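Local coordinates for UPF0201 protein MJ1564 (Methanocaldococcus jannaschii DSM 2661, PDB 2PZZ) that is of unknown function, an archaeal UPF0201 family member that resembles RNA-binding proteins in structure but has a low likelihood of binding RNA, at residues 18-27 / 84-94; 75-83 / 108-116. All coordinates share one frame; numbering follows the deposited sequence.

Interaction 1 of 2, residues 18-27 / 84-94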
loop_
_atom_site.group_PDB
_atom_site.type_symbol
_atom_site.label_atom_id
_atom_site.label_comp_id
_atom_site.label_asym_id
_atom_site.label_seq_id
_atom_site.Cartn_x
_atom_site.Cartn_y
_atom_site.Cartn_z
ATOM N N LYS A 18 11.677 3.111 3.819
ATOM C CA LYS A 18 11.056 1.921 4.374
ATOM C C LYS A 18 10.712 0.967 3.239
ATOM O O LYS A 18 10.731 -0.253 3.423
ATOM C CB LYS A 18 9.779 2.263 5.129
ATOM C CG LYS A 18 9.993 3.083 6.380
ATOM C CD LYS A 18 8.678 3.212 7.125
ATOM C CE LYS A 18 8.898 3.774 8.525
ATOM N NZ LYS A 18 7.606 3.888 9.270
ATOM N N VAL A 19 10.369 1.512 2.068
ATOM C CA VAL A 19 10.039 0.644 0.942
ATOM C C VAL A 19 11.341 0.020 0.484
ATOM O O VAL A 19 11.392 -1.158 0.185
ATOM C CB VAL A 19 9.414 1.407 -0.280
ATOM C CG1 VAL A 19 9.238 0.424 -1.465
ATOM C CG2 VAL A 19 8.069 1.990 0.107
ATOM N N LYS A 20 12.394 0.822 0.438
ATOM C CA LYS A 20 13.703 0.330 0.011
ATOM C C LYS A 20 14.204 -0.784 0.923
ATOM O O LYS A 20 14.832 -1.745 0.461
ATOM C CB LYS A 20 14.728 1.466 0.001
ATOM C CG LYS A 20 16.086 1.037 -0.527
ATOM C CD LYS A 20 17.145 2.065 -0.191
ATOM C CE LYS A 20 18.524 1.613 -0.658
ATOM N NZ LYS A 20 19.557 2.633 -0.336
ATOM N N LYS A 21 13.936 -0.666 2.219
ATOM C CA LYS A 21 14.387 -1.713 3.139
ATOM C C LYS A 21 13.550 -2.958 2.962
ATOM O O LYS A 21 14.031 -4.071 3.189
ATOM C CB LYS A 21 14.322 -1.242 4.604
ATOM C CG LYS A 21 15.418 -0.232 4.948
ATOM C CD LYS A 21 15.294 0.275 6.371
ATOM C CE LYS A 21 16.251 1.425 6.619
ATOM N NZ LYS A 21 16.060 2.001 7.973
ATOM N N ALA A 22 12.293 -2.786 2.561
ATOM C CA ALA A 22 11.449 -3.950 2.364
ATOM C C ALA A 22 12.025 -4.737 1.193
ATOM O O ALA A 22 12.031 -5.962 1.191
ATOM C CB ALA A 22 10.012 -3.539 2.080
ATOM N N ILE A 23 12.517 -4.035 0.191
ATOM C CA ILE A 23 13.101 -4.735 -0.951
ATOM C C ILE A 23 14.373 -5.468 -0.519
ATOM O O ILE A 23 14.515 -6.665 -0.744
ATOM C CB ILE A 23 13.461 -3.755 -2.083
ATOM C CG1 ILE A 23 12.171 -3.140 -2.652
ATOM C CG2 ILE A 23 14.298 -4.483 -3.152
ATOM C CD1 ILE A 23 12.410 -2.089 -3.730
ATOM N N LEU A 24 15.285 -4.741 0.123
ATOM C CA LEU A 24 16.556 -5.319 0.558
ATOM C C LEU A 24 16.383 -6.504 1.499
ATOM O O LEU A 24 17.208 -7.409 1.486
ATOM C CB LEU A 24 17.452 -4.232 1.180
ATOM C CG LEU A 24 17.809 -3.141 0.150
ATOM C CD1 LEU A 24 18.479 -1.952 0.822
ATOM C CD2 LEU A 24 18.717 -3.725 -0.932
ATOM N N ASN A 25 15.309 -6.526 2.292
ATOM C CA ASN A 25 15.084 -7.658 3.191
ATOM C C ASN A 25 14.882 -8.947 2.415
ATOM O O ASN A 25 15.106 -10.035 2.950
ATOM C CB ASN A 25 13.851 -7.450 4.088
ATOM C CG ASN A 25 14.086 -6.437 5.185
ATOM O OD1 ASN A 25 15.230 -6.152 5.547
ATOM N ND2 ASN A 25 12.999 -5.889 5.729
ATOM N N ILE A 26 14.436 -8.836 1.162
ATOM C CA ILE A 26 14.219 -10.029 0.341
ATOM C C ILE A 26 15.340 -10.193 -0.698
ATOM O O ILE A 26 15.731 -11.315 -1.028
ATOM C CB ILE A 26 12.856 -9.966 -0.395
ATOM C CG1 ILE A 26 11.746 -9.559 0.584
ATOM C CG2 ILE A 26 12.520 -11.329 -1.008
ATOM C CD1 ILE A 26 11.511 -10.546 1.739
ATOM N N PHE A 27 15.864 -9.069 -1.180
ATOM C CA PHE A 27 16.920 -9.058 -2.182
ATOM C C PHE A 27 18.052 -8.156 -1.718
ATOM O O PHE A 27 18.252 -7.083 -2.266
ATOM C CB PHE A 27 16.360 -8.546 -3.525
ATOM C CG PHE A 27 15.235 -9.386 -4.065
ATOM C CD1 PHE A 27 15.485 -10.645 -4.602
ATOM C CD2 PHE A 27 13.914 -8.937 -3.993
ATOM C CE1 PHE A 27 14.421 -11.465 -5.066
ATOM C CE2 PHE A 27 12.848 -9.734 -4.446
ATOM C CZ PHE A 27 13.104 -11.008 -4.986
ATOM N N LEU A 84 5.250 -9.219 -4.467
ATOM C CA LEU A 84 5.510 -9.549 -3.071
ATOM C C LEU A 84 4.801 -8.501 -2.242
ATOM O O LEU A 84 4.766 -7.314 -2.609
ATOM C CB LEU A 84 7.005 -9.521 -2.755
ATOM C CG LEU A 84 7.856 -10.626 -3.386
ATOM C CD1 LEU A 84 9.310 -10.464 -2.953
ATOM C CD2 LEU A 84 7.322 -11.984 -2.970
ATOM N N ASN A 85 4.224 -8.934 -1.129
ATOM C CA ASN A 85 3.534 -7.998 -0.257
ATOM C C ASN A 85 4.602 -7.087 0.332
ATOM O O ASN A 85 5.604 -7.549 0.879
ATOM C CB ASN A 85 2.820 -8.742 0.855
ATOM C CG ASN A 85 2.010 -7.817 1.720
ATOM O OD1 ASN A 85 2.523 -6.811 2.235
ATOM N ND2 ASN A 85 0.733 -8.134 1.878
ATOM N N LYS A 86 4.388 -5.789 0.208
ATOM C CA LYS A 86 5.334 -4.795 0.685
ATOM C C LYS A 86 5.405 -4.722 2.212
ATOM O O LYS A 86 6.476 -4.462 2.776
ATOM C CB LYS A 86 4.945 -3.433 0.087
ATOM C CG LYS A 86 6.061 -2.434 -0.028
ATOM C CD LYS A 86 5.889 -1.526 -1.255
ATOM C CE LYS A 86 4.529 -0.860 -1.299
ATOM N NZ LYS A 86 4.523 0.364 -2.162
ATOM N N GLN A 87 4.274 -4.971 2.874
ATOM C CA GLN A 87 4.204 -4.901 4.335
ATOM C C GLN A 87 4.818 -6.141 4.968
ATOM O O GLN A 87 5.513 -6.057 5.983
ATOM C CB GLN A 87 2.743 -4.722 4.771
ATOM C CG GLN A 87 2.010 -3.643 3.953
ATOM C CD GLN A 87 2.774 -2.328 3.919
ATOM O OE1 GLN A 87 2.691 -1.564 2.946
ATOM N NE2 GLN A 87 3.521 -2.048 4.982
ATOM N N ALA A 88 4.573 -7.295 4.361
ATOM C CA ALA A 88 5.159 -8.527 4.858
ATOM C C ALA A 88 6.674 -8.433 4.658
ATOM O O ALA A 88 7.461 -8.822 5.524
ATOM C CB ALA A 88 4.601 -9.713 4.099
ATOM N N ALA A 89 7.077 -7.887 3.515
ATOM C CA ALA A 89 8.488 -7.751 3.194
ATOM C C ALA A 89 9.195 -6.825 4.176
ATOM O O ALA A 89 10.368 -7.030 4.521
ATOM C CB ALA A 89 8.656 -7.226 1.770
ATOM N N TYR A 90 8.480 -5.807 4.627
ATOM C CA TYR A 90 9.058 -4.859 5.559
ATOM C C TYR A 90 9.526 -5.550 6.847
ATOM O O TYR A 90 10.550 -5.176 7.407
ATOM C CB TYR A 90 8.052 -3.774 5.906
ATOM C CG TYR A 90 8.656 -2.709 6.774
ATOM C CD1 TYR A 90 9.582 -1.803 6.249
ATOM C CD2 TYR A 90 8.342 -2.623 8.137
ATOM C CE1 TYR A 90 10.175 -0.848 7.051
ATOM C CE2 TYR A 90 8.937 -1.659 8.949
ATOM C CZ TYR A 90 9.847 -0.782 8.398
ATOM O OH TYR A 90 10.448 0.175 9.177
ATOM N N VAL A 91 8.765 -6.540 7.311
ATOM C CA VAL A 91 9.116 -7.286 8.518
ATOM C C VAL A 91 9.893 -8.567 8.206
ATOM O O VAL A 91 9.946 -9.488 9.016
ATOM C CB VAL A 91 7.859 -7.634 9.370
ATOM C CG1 VAL A 91 7.233 -6.360 9.886
ATOM C CG2 VAL A 91 6.838 -8.427 8.556
ATOM N N GLY A 92 10.502 -8.611 7.026
ATOM C CA GLY A 92 11.307 -9.757 6.634
ATOM C C GLY A 92 10.575 -11.017 6.229
ATOM O O GLY A 92 11.158 -12.095 6.243
ATOM N N ALA A 93 9.311 -10.898 5.851
ATOM C CA ALA A 93 8.529 -12.067 5.457
ATOM C C ALA A 93 8.136 -12.053 3.976
ATOM O O ALA A 93 7.902 -10.989 3.389
ATOM C CB ALA A 93 7.272 -12.152 6.318
ATOM N N VAL A 94 8.052 -13.242 3.383
ATOM C CA VAL A 94 7.660 -13.369 1.986
ATOM C C VAL A 94 6.184 -13.720 1.873
ATOM O O VAL A 94 5.739 -14.728 2.423
ATOM C CB VAL A 94 8.460 -14.462 1.247
ATOM C CG1 VAL A 94 7.880 -14.660 -0.152
ATOM C CG2 VAL A 94 9.937 -14.061 1.148
#
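With CG of Y90 set anti to the backbone N (chi1 -175°), the phenol doubles back toward helix 18-26 and crosses the K18 side chain at a slant. The carbonyl oxygen of K18 meets the ring at its edge, near its plane, 3.4 Å from Y90 CD1, while K18 CB sits 3.7 Å from Y90 CE1. The extended K18 chain runs on past the phenol oxygen, and its NZ bonds to the backbone O of E14 of the second subunit. One turn on, A22 CB nestles against the backbone of helix 86-90, 3.7 Å from both K86 O and Y90 N; with just a methyl group on A22 the backbones come close, the CA atoms of A22 and Y90 4.1 Å apart. N25 turns CG beside its own backbone N, which swings ND2 onto A89 O at 3.1 Å, a nearly straight bond (168°) lying in the carbonyl plane and in the N25 amide plane. A89 O also accepts from G92 N, so the asparagine grips the carbonyl that takes part in ending helix 86-90. Deeper in, I26 divides its branches: CG2 meets L84 CD1, CG1 faces A89 CB, and CD1 reaches V94 CG2 at 3.9 Å, with L54 and L57 of helix 52-60 completing the apolar cluster. The arrangement is that of a short helix with N85 as its N-cap, OD1 accepting from Q87 N and A88 N, and a Schellman motif with G92 at C-prime, its axis at 71° to that of helix 18-26 and A22 and A89 at the crossing.

Interaction 2 of 2, residues 75-83 / 108-116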
loop_
_atom_site.group_PDB
_atom_site.type_symbol
_atom_site.label_atom_id
_atom_site.label_comp_id
_atom_site.label_asym_id
_atom_site.label_seq_id
_atom_site.Cartn_x
_atom_site.Cartn_y
_atom_site.Cartn_z
HETATM N N MSE A 75 5.050 -17.698 -15.251
HETATM C CA MSE A 75 6.075 -18.159 -16.177
HETATM C C MSE A 75 5.821 -17.955 -17.675
HETATM O O MSE A 75 4.709 -18.124 -18.173
HETATM C CB MSE A 75 6.337 -19.640 -15.928
HETATM C CG MSE A 75 7.362 -20.268 -16.865
HETATM SE SE MSE A 75 7.901 -22.036 -16.262
HETATM C CE MSE A 75 6.250 -23.004 -16.582
ATOM N N THR A 76 6.883 -17.588 -18.378
ATOM C CA THR A 76 6.860 -17.417 -19.824
ATOM C C THR A 76 8.071 -18.203 -20.316
ATOM O O THR A 76 8.670 -18.970 -19.552
ATOM C CB THR A 76 6.973 -15.942 -20.253
ATOM O OG1 THR A 76 8.002 -15.304 -19.499
ATOM C CG2 THR A 76 5.637 -15.207 -20.050
ATOM N N GLU A 77 8.451 -18.021 -21.573
ATOM C CA GLU A 77 9.558 -18.796 -22.105
ATOM C C GLU A 77 10.887 -18.674 -21.361
ATOM O O GLU A 77 11.453 -19.680 -20.954
ATOM C CB GLU A 77 9.747 -18.480 -23.595
ATOM C CG GLU A 77 10.529 -19.550 -24.336
ATOM C CD GLU A 77 10.438 -19.388 -25.845
ATOM O OE1 GLU A 77 11.046 -20.210 -26.565
ATOM O OE2 GLU A 77 9.760 -18.440 -26.303
ATOM N N ASN A 78 11.385 -17.456 -21.180
ATOM C CA ASN A 78 12.670 -17.257 -20.504
ATOM C C ASN A 78 12.574 -16.491 -19.190
ATOM O O ASN A 78 13.576 -15.971 -18.696
ATOM C CB ASN A 78 13.619 -16.516 -21.446
ATOM C CG ASN A 78 13.546 -17.044 -22.866
ATOM O OD1 ASN A 78 13.116 -16.341 -23.788
ATOM N ND2 ASN A 78 13.943 -18.292 -23.047
ATOM N N ALA A 79 11.379 -16.428 -18.614
ATOM C CA ALA A 79 11.199 -15.689 -17.378
ATOM C C ALA A 79 9.947 -16.068 -16.596
ATOM O O ALA A 79 9.204 -16.963 -16.976
ATOM C CB ALA A 79 11.168 -14.204 -17.687
ATOM N N THR A 80 9.757 -15.383 -15.473
ATOM C CA THR A 80 8.589 -15.550 -14.621
ATOM C C THR A 80 8.485 -14.256 -13.833
ATOM O O THR A 80 9.474 -13.546 -13.659
ATOM C CB THR A 80 8.700 -16.751 -13.652
ATOM O OG1 THR A 80 7.435 -16.938 -13.002
ATOM C CG2 THR A 80 9.774 -16.516 -12.592
ATOM N N LYS A 81 7.285 -13.924 -13.384
ATOM C CA LYS A 81 7.095 -12.693 -12.630
ATOM C C LYS A 81 6.060 -12.927 -11.546
ATOM O O LYS A 81 5.320 -13.906 -11.591
ATOM C CB LYS A 81 6.641 -11.574 -13.565
ATOM C CG LYS A 81 5.343 -11.871 -14.287
ATOM C CD LYS A 81 5.131 -10.918 -15.462
ATOM C CE LYS A 81 3.820 -11.221 -16.186
ATOM N NZ LYS A 81 3.694 -10.447 -17.460
ATOM N N PHE A 82 6.037 -12.036 -10.562
ATOM C CA PHE A 82 5.103 -12.134 -9.450
ATOM C C PHE A 82 5.285 -10.906 -8.588
ATOM O O PHE A 82 6.204 -10.108 -8.800
ATOM C CB PHE A 82 5.383 -13.406 -8.636
ATOM C CG PHE A 82 6.792 -13.484 -8.108
ATOM C CD1 PHE A 82 7.122 -12.920 -6.874
ATOM C CD2 PHE A 82 7.798 -14.086 -8.863
ATOM C CE1 PHE A 82 8.435 -12.951 -6.395
ATOM C CE2 PHE A 82 9.123 -14.122 -8.393
ATOM C CZ PHE A 82 9.440 -13.552 -7.155
ATOM N N TYR A 83 4.402 -10.756 -7.615
ATOM C CA TYR A 83 4.449 -9.621 -6.712
ATOM C C TYR A 83 4.709 -10.101 -5.300
ATOM O O TYR A 83 4.453 -11.253 -4.981
ATOM C CB TYR A 83 3.124 -8.862 -6.745
ATOM C CG TYR A 83 2.916 -8.052 -8.002
ATOM C CD1 TYR A 83 2.492 -8.653 -9.187
ATOM C CD2 TYR A 83 3.161 -6.686 -8.009
ATOM C CE1 TYR A 83 2.315 -7.901 -10.349
ATOM C CE2 TYR A 83 2.988 -5.925 -9.161
ATOM C CZ TYR A 83 2.565 -6.541 -10.325
ATOM O OH TYR A 83 2.388 -5.782 -11.454
ATOM N N ILE A 108 12.141 -12.532 -12.836
ATOM C CA ILE A 108 13.353 -13.329 -12.861
ATOM C C ILE A 108 13.611 -13.756 -14.305
ATOM O O ILE A 108 12.810 -14.495 -14.884
ATOM C CB ILE A 108 13.205 -14.570 -11.987
ATOM C CG1 ILE A 108 13.076 -14.153 -10.519
ATOM C CG2 ILE A 108 14.389 -15.499 -12.207
ATOM C CD1 ILE A 108 12.654 -15.286 -9.579
ATOM N N LEU A 109 14.721 -13.290 -14.876
ATOM C CA LEU A 109 15.073 -13.594 -16.260
ATOM C C LEU A 109 16.203 -14.614 -16.364
ATOM O O LEU A 109 17.257 -14.459 -15.748
ATOM C CB LEU A 109 15.494 -12.312 -16.990
ATOM C CG LEU A 109 14.674 -11.041 -16.733
ATOM C CD1 LEU A 109 15.329 -9.851 -17.432
ATOM C CD2 LEU A 109 13.245 -11.229 -17.230
ATOM N N ALA A 110 15.977 -15.663 -17.145
ATOM C CA ALA A 110 16.988 -16.699 -17.348
ATOM C C ALA A 110 17.855 -16.268 -18.528
ATOM O O ALA A 110 17.335 -15.711 -19.489
ATOM C CB ALA A 110 16.315 -18.027 -17.661
ATOM N N ASP A 111 19.168 -16.494 -18.468
ATOM C CA ASP A 111 19.989 -16.103 -19.609
ATOM C C ASP A 111 19.903 -17.189 -20.670
ATOM O O ASP A 111 19.290 -18.233 -20.442
ATOM C CB ASP A 111 21.455 -15.825 -19.219
ATOM C CG ASP A 111 22.219 -17.065 -18.770
ATOM O OD1 ASP A 111 21.843 -18.206 -19.109
ATOM O OD2 ASP A 111 23.241 -16.884 -18.077
ATOM N N GLU A 112 20.505 -16.931 -21.828
ATOM C CA GLU A 112 20.493 -17.869 -22.945
ATOM C C GLU A 112 20.964 -19.287 -22.615
ATOM O O GLU A 112 20.685 -20.217 -23.369
ATOM C CB GLU A 112 21.340 -17.310 -24.098
ATOM C CG GLU A 112 22.802 -17.025 -23.720
ATOM C CD GLU A 112 23.648 -16.533 -24.892
ATOM O OE1 GLU A 112 24.667 -15.852 -24.639
ATOM O OE2 GLU A 112 23.307 -16.831 -26.058
ATOM N N ASN A 113 21.672 -19.470 -21.504
ATOM C CA ASN A 113 22.152 -20.811 -21.163
ATOM C C ASN A 113 21.436 -21.432 -19.979
ATOM O O ASN A 113 21.787 -22.532 -19.537
ATOM C CB ASN A 113 23.658 -20.783 -20.906
ATOM C CG ASN A 113 24.418 -20.105 -22.025
ATOM O OD1 ASN A 113 24.241 -20.436 -23.203
ATOM N ND2 ASN A 113 25.267 -19.150 -21.669
ATOM N N GLU A 114 20.425 -20.729 -19.477
ATOM C CA GLU A 114 19.625 -21.202 -18.353
ATOM C C GLU A 114 18.229 -21.629 -18.821
ATOM O O GLU A 114 17.717 -21.123 -19.820
ATOM C CB GLU A 114 19.474 -20.090 -17.305
ATOM C CG GLU A 114 20.742 -19.742 -16.529
ATOM C CD GLU A 114 21.164 -20.840 -15.566
ATOM O OE1 GLU A 114 20.377 -21.792 -15.358
ATOM O OE2 GLU A 114 22.281 -20.746 -15.009
ATOM N N ASP A 115 17.627 -22.564 -18.098
ATOM C CA ASP A 115 16.276 -23.038 -18.389
ATOM C C ASP A 115 15.418 -22.432 -17.272
ATOM O O ASP A 115 15.656 -22.698 -16.095
ATOM C CB ASP A 115 16.219 -24.568 -18.319
ATOM C CG ASP A 115 14.860 -25.128 -18.720
ATOM O OD1 ASP A 115 13.867 -24.373 -18.719
ATOM O OD2 ASP A 115 14.779 -26.338 -19.025
ATOM N N ILE A 116 14.433 -21.615 -17.637
ATOM C CA ILE A 116 13.583 -20.953 -16.651
ATOM C C ILE A 116 12.871 -21.921 -15.698
ATOM O O ILE A 116 12.708 -21.618 -14.518
ATOM C CB ILE A 116 12.550 -20.015 -17.347
ATOM C CG1 ILE A 116 12.237 -18.823 -16.434
ATOM C CG2 ILE A 116 11.277 -20.785 -17.719
ATOM C CD1 ILE A 116 11.449 -19.156 -15.215
HETATM O O HOH W 1 14.175 -20.534 -20.063
#
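Strands 79-84 and 104-109 pair antiparallel through T80 and I108, a hydrogen-bonded pair, then through the non-hydrogen-bonded pair A79 and L109, and A110 N extends the ladder to N78 O at 2.9 Å and 172°. Across the first pair I108 N gives T80 O the straighter bond, whereas T80 N reaches I108 O at 3.2 Å with a bend to 141°. A79 CB touches L109 CD2 on one face of the sheet. On the other, T80 CG2 and I108 CB lie side by side, pointing the same way, and I108 CD1 meets the F82 ring at its edge, in plane, 3.9 Å from CE2. T80 OG1 stands anti to the backbone N (chi1 -172°) and bonds to L71 O of helix 64-73, while its methyl group stays with I108. I116, at the start of helix 116-123, wedges into the turn before strand 79-84: CG1 presses on A79 CA at 3.4 Å, tighter than usual, CG2 lies 3.4 Å from E77 O and also meets M75 SE, and CD1 runs over the A79 carbonyl to T80 CB. Cutting I116 back to an alanine is likely to open a gap beside A79 and E77 O and to take one of its apolar neighbours from the selenium of M75. One water joins the same two parts, donating to E77 O and accepting from I116 N at 2.7 Å. The contact thus combines directional backbone bonds with apolar contact on both faces: the ladder fixes the strand register, and the isoleucine with its water ties the helix start to the turn.

In the fold
Interactions 1 and 2 adjoin in sequence: strand 79-84, an outermost strand of the five-stranded antiparallel sheet within this chain, passes directly into helix 86-90. Their centres nevertheless lie about 22 Å apart, on opposite sides of the chain's centre, and the segments make no other touch. Interaction 2 pairs the start of that strand with the end of strand 104-109; interaction 1 sets the strand's last residue and the following helix against helix 16-26. The chain then returns from helix 86-90 to strand 104-109, so the contacts alternate along it. Interaction 1 is buried and reaches the second subunit, whereas interaction 2 is partly buried and touches no other chain of the assembly.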